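Local coordinates for beta-galactosidase (Bacillus circulans subsp. alkalophilus, PDB 3TTY), which hydrolyses terminal beta-galactosyl residues of beta-galactosides, with a TIM-barrel glycoside hydrolase domain that binds galactose, at residues A[388-394]-A[621-625]. Sequence-based numbering, arbitrary orientation.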
# COMPACT_ATOMS: atom_id res chain seq x y z
N ASP A 388 11.40 48.88 11.60
CA ASP A 388 12.57 48.08 11.97
C ASP A 388 12.51 47.52 13.38
O ASP A 388 13.46 46.89 13.83
CB ASP A 388 13.87 48.88 11.79
CG ASP A 388 14.00 50.03 12.79
OD1 ASP A 388 14.88 50.89 12.59
OD2 ASP A 388 13.23 50.08 13.78
N THR A 389 11.40 47.76 14.07
CA THR A 389 11.30 47.52 15.51
C THR A 389 11.84 46.16 15.99
O THR A 389 12.60 46.09 16.94
CB THR A 389 9.84 47.68 16.00
OG1 THR A 389 9.32 48.95 15.58
CG2 THR A 389 9.78 47.60 17.53
N ILE A 390 11.43 45.09 15.32
CA ILE A 390 11.68 43.74 15.77
C ILE A 390 12.98 43.15 15.19
O ILE A 390 13.55 42.21 15.74
CB ILE A 390 10.50 42.84 15.38
CG1 ILE A 390 9.24 43.30 16.12
CG2 ILE A 390 10.77 41.37 15.69
CD1 ILE A 390 8.00 42.55 15.72
N LEU A 391 13.44 43.71 14.09
CA LEU A 391 14.59 43.15 13.39
C LEU A 391 15.75 42.84 14.34
O LEU A 391 15.98 43.56 15.32
CB LEU A 391 15.02 44.09 12.27
CG LEU A 391 13.92 44.38 11.24
CD1 LEU A 391 14.49 45.14 10.04
CD2 LEU A 391 13.25 43.09 10.79
N ASP A 392 16.47 41.76 14.06
CA ASP A 392 17.63 41.33 14.85
C ASP A 392 17.32 40.93 16.29
O ASP A 392 18.21 40.53 17.03
CB ASP A 392 18.74 42.39 14.82
CG ASP A 392 19.37 42.54 13.45
OD1 ASP A 392 19.59 41.50 12.80
OD2 ASP A 392 19.63 43.69 13.03
N ALA A 393 16.06 41.03 16.70
CA ALA A 393 15.68 40.59 18.04
C ALA A 393 15.96 39.09 18.20
O ALA A 393 15.79 38.33 17.26
CB ALA A 393 14.22 40.90 18.31
N ARG A 394 16.37 38.68 19.39
CA ARG A 394 16.80 37.30 19.59
C ARG A 394 16.15 36.61 20.78
O ARG A 394 15.59 37.27 21.65
CB ARG A 394 18.33 37.24 19.67
CG ARG A 394 18.99 37.72 18.38
CD ARG A 394 20.47 37.97 18.55
NE ARG A 394 21.25 36.74 18.42
CZ ARG A 394 21.80 36.32 17.29
NH1 ARG A 394 21.67 37.03 16.16
NH2 ARG A 394 22.49 35.18 17.28
N GLU A 621 9.02 35.04 23.08
CA GLU A 621 9.73 36.27 23.32
C GLU A 621 10.92 36.45 22.40
O GLU A 621 11.69 35.52 22.17
CB GLU A 621 10.21 36.35 24.78
CG GLU A 621 10.98 37.64 25.11
CD GLU A 621 11.75 37.56 26.43
OE1 GLU A 621 12.54 36.60 26.59
OE2 GLU A 621 11.56 38.43 27.30
N ARG A 622 11.07 37.66 21.86
CA ARG A 622 12.30 38.08 21.23
C ARG A 622 12.79 39.34 21.94
O ARG A 622 12.00 40.18 22.35
CB ARG A 622 12.10 38.34 19.73
CG ARG A 622 11.75 37.11 18.91
CD ARG A 622 11.50 37.44 17.44
NE ARG A 622 12.72 37.83 16.73
CZ ARG A 622 12.79 38.17 15.45
NH1 ARG A 622 11.70 38.17 14.69
NH2 ARG A 622 13.95 38.52 14.92
N VAL A 623 14.11 39.46 22.07
CA VAL A 623 14.72 40.54 22.83
C VAL A 623 15.73 41.30 21.99
O VAL A 623 16.56 40.71 21.30
CB VAL A 623 15.44 39.98 24.08
CG1 VAL A 623 16.24 41.07 24.77
CG2 VAL A 623 14.44 39.34 25.04
N LYS A 624 15.65 42.62 22.03
CA LYS A 624 16.53 43.46 21.24
C LYS A 624 17.12 44.52 22.16
O LYS A 624 16.41 45.39 22.66
CB LYS A 624 15.77 44.11 20.09
CG LYS A 624 16.61 44.96 19.14
CD LYS A 624 15.71 45.67 18.13
CE LYS A 624 16.45 46.06 16.86
NZ LYS A 624 15.47 46.43 15.79
N ASN A 625 18.42 44.39 22.42
CA ASN A 625 19.11 45.24 23.40
C ASN A 625 18.50 45.19 24.82
O ASN A 625 18.65 44.20 25.54
CB ASN A 625 19.24 46.66 22.85
CG ASN A 625 20.08 46.70 21.59
OD1 ASN A 625 19.63 47.15 20.53
ND2 ASN A 625 21.32 46.22 21.70
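Arg622 grips the backbone carbonyl of Ala393 side-on, with two nitrogens on one oxygen. NE lies 3.2 Å and NH2 3.0 Å from Ala393 O. The oxygen sits at the guanidinium edge, in its plane, and both donors approach from the same face of the carbonyl, NE well above its plane. The bend at chi3 (70°) turns the group back over the 388-394 loop. There Ile390 CG2 sits over one guanidinium face, toward its rim, 3.5 Å from NH1, and the two side chains cross at about a right angle. Nearer the backbone, Ala393 CB packs on Arg622 CB at 3.6 Å.

Lys624 runs along the other end of the loop. Its CG is anti to the backbone N (chi1 -177°) and the extended chain carries NZ to the carbonyls before and within a type II turn, Ile390 to Ala393. NZ hydrogen-bonds to Thr389 O at 3.1 Å, from above the carbonyl plane, and weakly to Leu391 O. CD and CE lie against the same two oxygens.

Arg394, ending the loop segment, and Val623 form a single antiparallel hydrogen-bonded bridge. Arg394 N to Val623 O is 2.8 Å, and Val623 N to Arg394 O is 2.7 Å. The bridge joins the loop, between helix 371-386 and strand 399-402, to strand 617-624, an outer strand of the C-terminal antiparallel sheet. Arg622 also ties this strand to the barrel, through a salt bridge to Asp340 and hydrogen bonds to Val335 O and Ala339 O. A leucine here would probably leave Asp340 without this cationic mate and Ala393 O without both side-chain donors.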